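Local coordinates for protein molinate hydrolase (Gulosibacter molinativorax, PDB 4WGX) that probably hydrolyses carbon-nitrogen bonds other than peptide bonds, as a metal-dependent member of the amidohydrolase superfamily, at residues A[65-70]-A[108-113]; A[134-139]-A[436-441]; A[155-160]-A[217-222]. All coordinates share one frame; numbering follows the deposited sequence. Where two conformers were deposited one is given.

Contacts 1 and 2 touch and share one sheet, strands 107-112 and 136-139 lying side by side in it, while contact 3 stands apart on the other side of the chain's centre from contact 2. Contact 1 is deep core, its centre about 4 Å from the centre of the chain, and is held by backbone bonds and a buried carboxylate. Contact 2, farther out but still largely buried, joins the start of a strand to a hairpin turn through charged side chains spanning backbones that stay well apart. Contact 3 lies at the surface, where a loop meets a short helix by apolar and close backbone packing, beside a second subunit.

Contact 1: A[65-70]-A[108-113]; sequences GNVHLL and TTVFDT
Asp112 OD2 is gripped twice: across the contact by the backbone N of Leu69, 3.0 Å from OD2, and, from farther along its own chain, by ND2 of Asn115. The Leu69 N-H comes from above the carboxylate plane, yet the bond is fairly straight (162° at the hydrogen). With CG anti to the backbone N (chi1 -179°), the Asp112 carboxylate is carried past Val67 to the backbone of Leu69, whose CG lies 3.5 Å from OD2. Next to this bond Val67 and Asp112 form a parallel bridge. Val67 N donates to Phe111 O at 3.0 Å, while the return bond from Thr113 N to Val67 O is weak at 3.3 Å. On the face that carries Val67 and Asp112, CG2 of Val67 meets CB of Val110 at 3.9 Å, the two side chains crossing near a right angle; Ile137 and helix 91-104 continue this apolar layer. Thr113 OG1 pairs with Lys209, and His68 CE1 lies 3.4 Å from this hydroxyl. ND1 of His68 bonds the carbonyl of Trp114. Such neighbouring parallel strands are those of the amidohydrolase TIM barrel, and Asn66-Val67-His68 sits where the family's HxH motif is usually found, with the side chain of His271, which binds zinc in a structure of this protein, about 6 Å from that of Asn66. Asp342 OD1 accepts both His68 NE2 and Asn66 ND2, a shared buried acceptor consistent with a fixed orientation of the two side chains at the barrel mouth, while Asp112 pins the backbone just beyond.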
loop_
_atom_site.group_PDB
_atom_site.type_symbol
_atom_site.label_atom_id
_atom_site.label_comp_id
_atom_site.label_asym_id
_atom_site.label_seq_id
_atom_site.Cartn_x
_atom_site.Cartn_y
_atom_site.Cartn_z
ATOM N N GLY A 65 29.271 -0.694 -22.568
ATOM C CA GLY A 65 29.743 0.161 -21.501
ATOM C C GLY A 65 28.922 0.190 -20.225
ATOM O O GLY A 65 29.303 0.863 -19.269
ATOM N N ASN A 66 27.807 -0.539 -20.190
ATOM C CA ASN A 66 26.971 -0.586 -18.992
ATOM C C ASN A 66 25.949 -1.726 -18.991
ATOM O O ASN A 66 24.918 -1.649 -19.650
ATOM C CB ASN A 66 26.237 0.743 -18.822
ATOM C CG ASN A 66 25.396 0.792 -17.575
ATOM O OD1 ASN A 66 25.675 0.106 -16.603
ATOM N ND2 ASN A 66 24.364 1.619 -17.591
ATOM N N VAL A 67 26.242 -2.771 -18.233
ATOM C CA VAL A 67 25.316 -3.866 -18.028
ATOM C C VAL A 67 25.236 -4.190 -16.554
ATOM O O VAL A 67 26.028 -3.705 -15.755
ATOM C CB VAL A 67 25.727 -5.147 -18.792
ATOM C CG1 VAL A 67 25.762 -4.898 -20.268
ATOM C CG2 VAL A 67 27.065 -5.646 -18.317
ATOM N N HIS A 68 24.268 -5.026 -16.213
ATOM C CA HIS A 68 24.133 -5.558 -14.873
ATOM C C HIS A 68 23.932 -7.053 -15.001
ATOM O O HIS A 68 22.909 -7.515 -15.501
ATOM C CB HIS A 68 22.980 -4.871 -14.147
ATOM C CG HIS A 68 23.097 -3.381 -14.163
ATOM N ND1 HIS A 68 24.030 -2.716 -13.397
ATOM C CD2 HIS A 68 22.467 -2.445 -14.886
ATOM C CE1 HIS A 68 23.945 -1.421 -13.639
ATOM N NE2 HIS A 68 22.995 -1.227 -14.548
ATOM N N LEU A 69 24.933 -7.809 -14.572
ATOM C CA LEU A 69 24.948 -9.242 -14.807
ATOM C C LEU A 69 24.157 -9.989 -13.722
ATOM O O LEU A 69 23.818 -11.147 -13.896
ATOM C CB LEU A 69 26.392 -9.728 -14.904
ATOM C CG LEU A 69 27.203 -9.086 -16.039
ATOM C CD1 LEU A 69 28.657 -9.497 -15.945
ATOM C CD2 LEU A 69 26.653 -9.423 -17.414
ATOM N N LEU A 70 23.865 -9.321 -12.611
ATOM C CA LEU A 70 22.659 -9.640 -11.830
ATOM C C LEU A 70 21.623 -8.602 -12.245
ATOM O O LEU A 70 21.874 -7.409 -12.122
ATOM C CB LEU A 70 22.897 -9.599 -10.324
ATOM C CG LEU A 70 23.768 -10.682 -9.703
ATOM C CD1 LEU A 70 23.818 -10.533 -8.196
ATOM C CD2 LEU A 70 23.268 -12.067 -10.067
ATOM N N THR A 108 32.363 -9.051 -26.463
ATOM C CA THR A 108 33.478 -9.780 -25.877
ATOM C C THR A 108 33.966 -9.121 -24.604
ATOM O O THR A 108 34.651 -9.750 -23.801
ATOM C CB THR A 108 34.658 -9.895 -26.870
ATOM O OG1 THR A 108 34.855 -8.646 -27.542
ATOM C CG2 THR A 108 34.377 -10.960 -27.903
ATOM N N THR A 109 33.602 -7.855 -24.429
ATOM C CA THR A 109 33.925 -7.113 -23.218
ATOM C C THR A 109 32.677 -6.410 -22.663
ATOM O O THR A 109 31.996 -5.681 -23.371
ATOM C CB THR A 109 35.033 -6.075 -23.484
ATOM O OG1 THR A 109 36.132 -6.713 -24.135
ATOM C CG2 THR A 109 35.525 -5.472 -22.195
ATOM N N VAL A 110 32.380 -6.641 -21.391
ATOM C CA VAL A 110 31.291 -5.942 -20.726
ATOM C C VAL A 110 31.809 -5.197 -19.501
ATOM O O VAL A 110 32.726 -5.647 -18.795
ATOM C CB VAL A 110 30.141 -6.895 -20.302
ATOM C CG1 VAL A 110 29.443 -7.458 -21.517
ATOM C CG2 VAL A 110 30.642 -7.989 -19.407
ATOM N N PHE A 111 31.220 -4.028 -19.298
ATOM C CA PHE A 111 31.499 -3.190 -18.151
ATOM C C PHE A 111 30.241 -3.165 -17.285
ATOM O O PHE A 111 29.189 -2.695 -17.703
ATOM C CB PHE A 111 31.932 -1.791 -18.601
ATOM C CG PHE A 111 33.258 -1.773 -19.313
ATOM C CD1 PHE A 111 34.439 -1.685 -18.606
ATOM C CD2 PHE A 111 33.325 -1.861 -20.684
ATOM C CE1 PHE A 111 35.643 -1.674 -19.251
ATOM C CE2 PHE A 111 34.541 -1.856 -21.331
ATOM C CZ PHE A 111 35.692 -1.763 -20.617
ATOM N N ASP A 112 30.358 -3.709 -16.084
ATOM C CA ASP A 112 29.234 -3.870 -15.188
ATOM C C ASP A 112 29.298 -2.779 -14.141
ATOM O O ASP A 112 30.200 -2.775 -13.318
ATOM C CB ASP A 112 29.251 -5.271 -14.552
ATOM C CG ASP A 112 28.074 -5.516 -13.595
ATOM O OD1 ASP A 112 27.730 -4.622 -12.810
ATOM O OD2 ASP A 112 27.504 -6.622 -13.623
ATOM N N THR A 113 28.328 -1.867 -14.157
ATOM C CA THR A 113 28.411 -0.668 -13.325
ATOM C C THR A 113 27.581 -0.749 -12.052
ATOM O O THR A 113 27.534 0.200 -11.293
ATOM C CB THR A 113 27.978 0.586 -14.096
ATOM O OG1 THR A 113 26.573 0.553 -14.342
ATOM C CG2 THR A 113 28.714 0.674 -15.407
#

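Contact 2: A[134-139]-A[436-441]; sequences GARIFF and VVKEGR
Both Arg136 and Lys438 leave their backbones extended and turn only near the end: the arginine bends at chi3 (-65°), which swings its guanidinium toward Glu439, and the lysine stays straight until its last torsion drops NZ onto Gly134. Arg136 NH2 meets Glu439 OE2 at 3.0 Å in a salt bridge. The oxygen lies close to the guanidinium plane, but the nitrogen comes to OE2 on the anti side of the carboxylate and tilted out of its plane. The two planes are turned 34° apart, and the pair is joined through one nitrogen and one oxygen. Glu439 CG also lies at the guanidinium edge, 3.5 Å from NH2. Over one face of the same group, toward its rim, rides Lys438 CE, 3.8 Å from NH2. Beyond it, NZ donates to Gly134 O at 3.1 Å, nearly in line with the carbonyl bond (166°). Glu439 owes its place to the type I' turn from Lys438 to Arg441, which closes a two-residue beta hairpin between strands 433-438 and 441-442, with backbone bonds running both ways between Lys438 and Arg441. Asp415 ties the sides together, accepting the backbone N of Glu439 and forming a salt bridge with Arg136 NH1, which also bonds Thr109. Side chains thus reach from the hairpin to Arg136 and to the Gly134 carbonyl, with no backbone-to-backbone bond, the nearest CA atoms, of Ala135 and Lys438, being 8.2 Å apart. Although Arg136 NH2 and Lys438 NZ lie only 4.8 Å from each other, Glu439, Asp415 and the Gly134 carbonyl probably offset their like charges.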
loop_
_atom_site.group_PDB
_atom_site.type_symbol
_atom_site.label_atom_id
_atom_site.label_comp_id
_atom_site.label_asym_id
_atom_site.label_seq_id
_atom_site.Cartn_x
_atom_site.Cartn_y
_atom_site.Cartn_z
ATOM N N GLY A 134 32.610 -16.838 -21.166
ATOM C CA GLY A 134 31.841 -15.613 -21.228
ATOM C C GLY A 134 32.640 -14.400 -21.640
ATOM O O GLY A 134 33.862 -14.449 -21.758
ATOM N N ALA A 135 31.927 -13.304 -21.873
ATOM C CA ALA A 135 32.564 -12.035 -22.140
ATOM C C ALA A 135 33.461 -11.646 -20.982
ATOM O O ALA A 135 33.219 -11.980 -19.831
ATOM C CB ALA A 135 31.540 -10.965 -22.401
ATOM N N ARG A 136 34.525 -10.952 -21.333
ATOM C CA ARG A 136 35.445 -10.359 -20.386
ATOM C C ARG A 136 34.700 -9.349 -19.519
ATOM O O ARG A 136 33.986 -8.507 -20.054
ATOM C CB ARG A 136 36.576 -9.698 -21.181
ATOM C CG ARG A 136 37.775 -9.220 -20.409
ATOM C CD ARG A 136 38.802 -8.599 -21.367
ATOM N NE ARG A 136 39.369 -9.572 -22.297
ATOM C CZ ARG A 136 39.070 -9.673 -23.590
ATOM N NH1 ARG A 136 38.196 -8.865 -24.159
ATOM N NH2 ARG A 136 39.663 -10.599 -24.328
ATOM N N ILE A 137 34.850 -9.437 -18.198
ATOM C CA ILE A 137 34.137 -8.541 -17.285
ATOM C C ILE A 137 35.033 -7.533 -16.607
ATOM O O ILE A 137 36.037 -7.909 -16.014
ATOM C CB ILE A 137 33.420 -9.314 -16.146
ATOM C CG1 ILE A 137 32.403 -10.303 -16.712
ATOM C CG2 ILE A 137 32.743 -8.334 -15.181
ATOM C CD1 ILE A 137 31.757 -11.169 -15.666
ATOM N N PHE A 138 34.649 -6.260 -16.670
ATOM C CA PHE A 138 35.183 -5.267 -15.732
ATOM C C PHE A 138 34.030 -4.653 -14.944
ATOM O O PHE A 138 32.982 -4.396 -15.511
ATOM C CB PHE A 138 35.970 -4.191 -16.461
ATOM C CG PHE A 138 37.109 -4.726 -17.276
ATOM C CD1 PHE A 138 38.276 -5.155 -16.672
ATOM C CD2 PHE A 138 37.012 -4.796 -18.651
ATOM C CE1 PHE A 138 39.320 -5.652 -17.436
ATOM C CE2 PHE A 138 38.043 -5.285 -19.407
ATOM C CZ PHE A 138 39.202 -5.709 -18.800
ATOM N N PHE A 139 34.223 -4.399 -13.651
ATOM C CA PHE A 139 33.106 -4.001 -12.804
ATOM C C PHE A 139 33.418 -2.901 -11.795
ATOM O O PHE A 139 34.576 -2.654 -11.462
ATOM C CB PHE A 139 32.574 -5.223 -12.065
ATOM C CG PHE A 139 33.572 -5.886 -11.169
ATOM C CD1 PHE A 139 33.892 -5.340 -9.946
ATOM C CD2 PHE A 139 34.173 -7.074 -11.542
ATOM C CE1 PHE A 139 34.801 -5.953 -9.110
ATOM C CE2 PHE A 139 35.085 -7.698 -10.710
ATOM C CZ PHE A 139 35.395 -7.136 -9.490
ATOM N N VAL A 436 32.304 -15.301 -34.074
ATOM C CA VAL A 436 32.661 -14.556 -32.889
ATOM C C VAL A 436 33.974 -15.106 -32.392
ATOM O O VAL A 436 34.100 -16.311 -32.206
ATOM C CB VAL A 436 31.584 -14.687 -31.781
ATOM C CG1 VAL A 436 32.093 -14.169 -30.456
ATOM C CG2 VAL A 436 30.320 -13.961 -32.172
ATOM N N VAL A 437 34.942 -14.226 -32.175
ATOM C CA VAL A 437 36.244 -14.622 -31.677
ATOM C C VAL A 437 36.650 -13.784 -30.491
ATOM O O VAL A 437 36.563 -12.563 -30.536
ATOM C CB VAL A 437 37.334 -14.479 -32.765
ATOM C CG1 VAL A 437 38.677 -14.936 -32.239
ATOM C CG2 VAL A 437 36.962 -15.268 -33.997
ATOM N N LYS A 438 37.131 -14.464 -29.456
ATOM C CA LYS A 438 37.666 -13.835 -28.259
ATOM C C LYS A 438 39.090 -14.329 -27.976
ATOM O O LYS A 438 39.311 -15.514 -27.738
ATOM C CB LYS A 438 36.759 -14.119 -27.056
ATOM C CG LYS A 438 37.342 -13.634 -25.750
ATOM C CD LYS A 438 36.428 -13.864 -24.566
ATOM C CE LYS A 438 36.971 -13.120 -23.361
ATOM N NZ LYS A 438 36.859 -13.849 -22.077
ATOM N N GLU A 439 40.041 -13.400 -27.992
ATOM C CA GLU A 439 41.454 -13.690 -27.767
ATOM C C GLU A 439 41.942 -14.820 -28.677
ATOM O O GLU A 439 42.674 -15.712 -28.264
ATOM C CB GLU A 439 41.697 -14.011 -26.290
ATOM C CG GLU A 439 42.114 -12.788 -25.493
ATOM C CD GLU A 439 42.304 -13.067 -24.020
ATOM O OE1 GLU A 439 43.396 -13.522 -23.649
ATOM O OE2 GLU A 439 41.376 -12.809 -23.231
ATOM N N GLY A 440 41.512 -14.758 -29.932
ATOM C CA GLY A 440 41.961 -15.674 -30.958
ATOM C C GLY A 440 41.282 -17.029 -30.956
ATOM O O GLY A 440 41.562 -17.867 -31.809
ATOM N N ARG A 441 40.391 -17.241 -29.994
ATOM C CA ARG A 441 39.634 -18.482 -29.878
ATOM C C ARG A 441 38.240 -18.292 -30.459
ATOM O O ARG A 441 37.509 -17.404 -30.024
ATOM C CB ARG A 441 39.541 -18.912 -28.415
ATOM C CG ARG A 441 38.567 -20.050 -28.157
ATOM C CD ARG A 441 38.662 -20.559 -26.731
ATOM N NE ARG A 441 38.328 -19.544 -25.731
ATOM C CZ ARG A 441 37.103 -19.315 -25.258
ATOM N NH1 ARG A 441 36.060 -20.012 -25.695
ATOM N NH2 ARG A 441 36.911 -18.374 -24.343
#

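Contact 3: A[155-160]-A[217-222]; sequences MRPSMQ and VGLLGF
Packing is closest where Met155 and Arg156 press on the backbone of Gly218. Met155 O lies 3.3 Å from Gly218 C, and Arg156 CA sends its hydrogen toward Gly218 O, 3.4 Å away. Having no side chain on the surface turned toward the loop, Gly218 allows the two chains to come together until the CA atoms of Arg156 and Leu219 are 4.4 Å apart. The aliphatic part of Arg156 lies along the same carbonyl, CG standing 3.4 Å from Gly218 O, while farther out its NE bonds the carbonyl of Met76. Beside this, Met155 and Leu219 run side by side and point the same way. A chi1 of -162° swings the Leu219 branch off the helix, and CD1 meets Met155 CE at 3.6 Å; the bend at the end of the methionine brings that methyl back onto the leucine. Both segments follow strands that are parallel neighbours, 143-144 and 208-211, in the TIM-barrel fold of the family, so a barrel loop here packs on the short helix 217-220 that follows the next strand. Toward Pro157 the fit is looser: its CD is 4.4 Å from Leu219 CD1, and its CG rests 3.8 Å from Leu219 O, at a partly exposed edge. Pro157 belongs to a type I turn from Arg156 to Met159, whose far side leans away from the helix. There Gln160 NE2 folds back to Pro157 O at 3.1 Å, approaching from above the carbonyl plane. The same two groups also exchange hydrogen bonds with Pro157 and Gln160 of the second subunit, and Leu219 packs on Leu219 of that subunit.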
loop_
_atom_site.group_PDB
_atom_site.type_symbol
_atom_site.label_atom_id
_atom_site.label_comp_id
_atom_site.label_asym_id
_atom_site.label_seq_id
_atom_site.Cartn_x
_atom_site.Cartn_y
_atom_site.Cartn_z
ATOM N N MET A 155 12.111 1.005 -4.392
ATOM C CA MET A 155 10.687 1.044 -4.070
ATOM C C MET A 155 9.856 1.824 -5.064
ATOM O O MET A 155 10.335 2.735 -5.718
ATOM C CB MET A 155 10.444 1.682 -2.711
ATOM C CG MET A 155 10.683 0.797 -1.536
ATOM S SD MET A 155 10.290 1.593 0.035
ATOM C CE MET A 155 9.141 2.879 -0.412
ATOM N N ARG A 156 8.594 1.448 -5.160
ATOM C CA ARG A 156 7.580 2.301 -5.762
ATOM C C ARG A 156 6.457 2.454 -4.763
ATOM O O ARG A 156 6.407 1.724 -3.780
ATOM C CB ARG A 156 7.060 1.727 -7.064
ATOM C CG ARG A 156 8.143 1.329 -7.996
ATOM C CD ARG A 156 7.655 1.402 -9.402
ATOM N NE ARG A 156 8.406 0.516 -10.265
ATOM C CZ ARG A 156 7.982 0.091 -11.445
ATOM N NH1 ARG A 156 6.796 0.472 -11.903
ATOM N NH2 ARG A 156 8.739 -0.725 -12.165
ATOM N N PRO A 157 5.552 3.405 -5.005
ATOM C CA PRO A 157 4.518 3.657 -4.004
ATOM C C PRO A 157 3.676 2.411 -3.733
ATOM O O PRO A 157 3.352 2.161 -2.579
ATOM C CB PRO A 157 3.713 4.800 -4.626
ATOM C CG PRO A 157 4.687 5.453 -5.561
ATOM C CD PRO A 157 5.424 4.317 -6.150
ATOM N N SER A 158 3.383 1.643 -4.788
ATOM C CA SER A 158 2.621 0.392 -4.686
ATOM C C SER A 158 3.484 -0.874 -4.675
ATOM O O SER A 158 2.951 -1.973 -4.766
ATOM C CB SER A 158 1.630 0.272 -5.850
ATOM O OG SER A 158 2.249 -0.301 -6.988
ATOM N N MET A 159 4.803 -0.729 -4.575
ATOM C CA MET A 159 5.713 -1.888 -4.600
ATOM C C MET A 159 6.765 -1.771 -3.520
ATOM O O MET A 159 7.771 -1.090 -3.698
ATOM C CB MET A 159 6.416 -2.039 -5.944
ATOM C CG MET A 159 5.509 -2.053 -7.138
ATOM S SD MET A 159 6.453 -2.492 -8.606
ATOM C CE MET A 159 5.180 -2.348 -9.848
ATOM N N GLN A 160 6.528 -2.445 -2.407
ATOM C CA GLN A 160 7.426 -2.384 -1.269
ATOM C C GLN A 160 7.732 -3.797 -0.826
ATOM O O GLN A 160 6.982 -4.389 -0.058
ATOM C CB GLN A 160 6.813 -1.568 -0.135
ATOM C CG GLN A 160 6.235 -0.250 -0.594
ATOM C CD GLN A 160 5.562 0.505 0.518
ATOM O OE1 GLN A 160 5.793 0.240 1.692
ATOM N NE2 GLN A 160 4.711 1.447 0.154
ATOM N N VAL A 217 13.749 7.578 -8.545
ATOM C CA VAL A 217 12.806 7.813 -9.626
ATOM C C VAL A 217 11.607 6.858 -9.571
ATOM O O VAL A 217 10.504 7.230 -9.951
ATOM C CB VAL A 217 13.497 7.718 -11.008
ATOM C CG1 VAL A 217 14.232 6.393 -11.185
ATOM C CG2 VAL A 217 12.497 7.917 -12.124
ATOM N N GLY A 218 11.805 5.646 -9.074
ATOM C CA GLY A 218 10.711 4.701 -8.971
ATOM C C GLY A 218 9.690 5.126 -7.930
ATOM O O GLY A 218 8.528 4.735 -7.963
ATOM N N LEU A 219 10.135 5.964 -7.009
ATOM C CA LEU A 219 9.318 6.371 -5.886
ATOM C C LEU A 219 8.681 7.749 -6.071
ATOM O O LEU A 219 7.573 7.984 -5.610
ATOM C CB LEU A 219 10.184 6.362 -4.635
ATOM C CG LEU A 219 9.559 6.339 -3.257
ATOM C CD1 LEU A 219 8.538 5.229 -3.125
ATOM C CD2 LEU A 219 10.671 6.159 -2.264
ATOM N N LEU A 220 9.380 8.641 -6.769
ATOM C CA LEU A 220 9.032 10.057 -6.802
ATOM C C LEU A 220 8.801 10.587 -8.209
ATOM O O LEU A 220 8.367 11.718 -8.380
ATOM C CB LEU A 220 10.142 10.873 -6.129
ATOM C CG LEU A 220 10.378 10.592 -4.650
ATOM C CD1 LEU A 220 11.536 11.417 -4.148
ATOM C CD2 LEU A 220 9.124 10.872 -3.833
ATOM N N GLY A 221 9.094 9.771 -9.213
ATOM C CA GLY A 221 9.048 10.215 -10.587
ATOM C C GLY A 221 10.356 10.854 -10.997
ATOM O O GLY A 221 11.330 10.818 -10.260
ATOM N N PHE A 222 10.357 11.471 -12.169
ATOM C CA PHE A 222 11.565 12.029 -12.749
ATOM C C PHE A 222 11.813 13.501 -12.462
ATOM O O PHE A 222 12.869 13.996 -12.795
ATOM C CB PHE A 222 11.533 11.858 -14.267
ATOM C CG PHE A 222 11.600 10.448 -14.708
ATOM C CD1 PHE A 222 10.452 9.684 -14.783
ATOM C CD2 PHE A 222 12.811 9.878 -15.048
ATOM C CE1 PHE A 222 10.511 8.373 -15.190
ATOM C CE2 PHE A 222 12.879 8.572 -15.458
ATOM C CZ PHE A 222 11.731 7.815 -15.525
#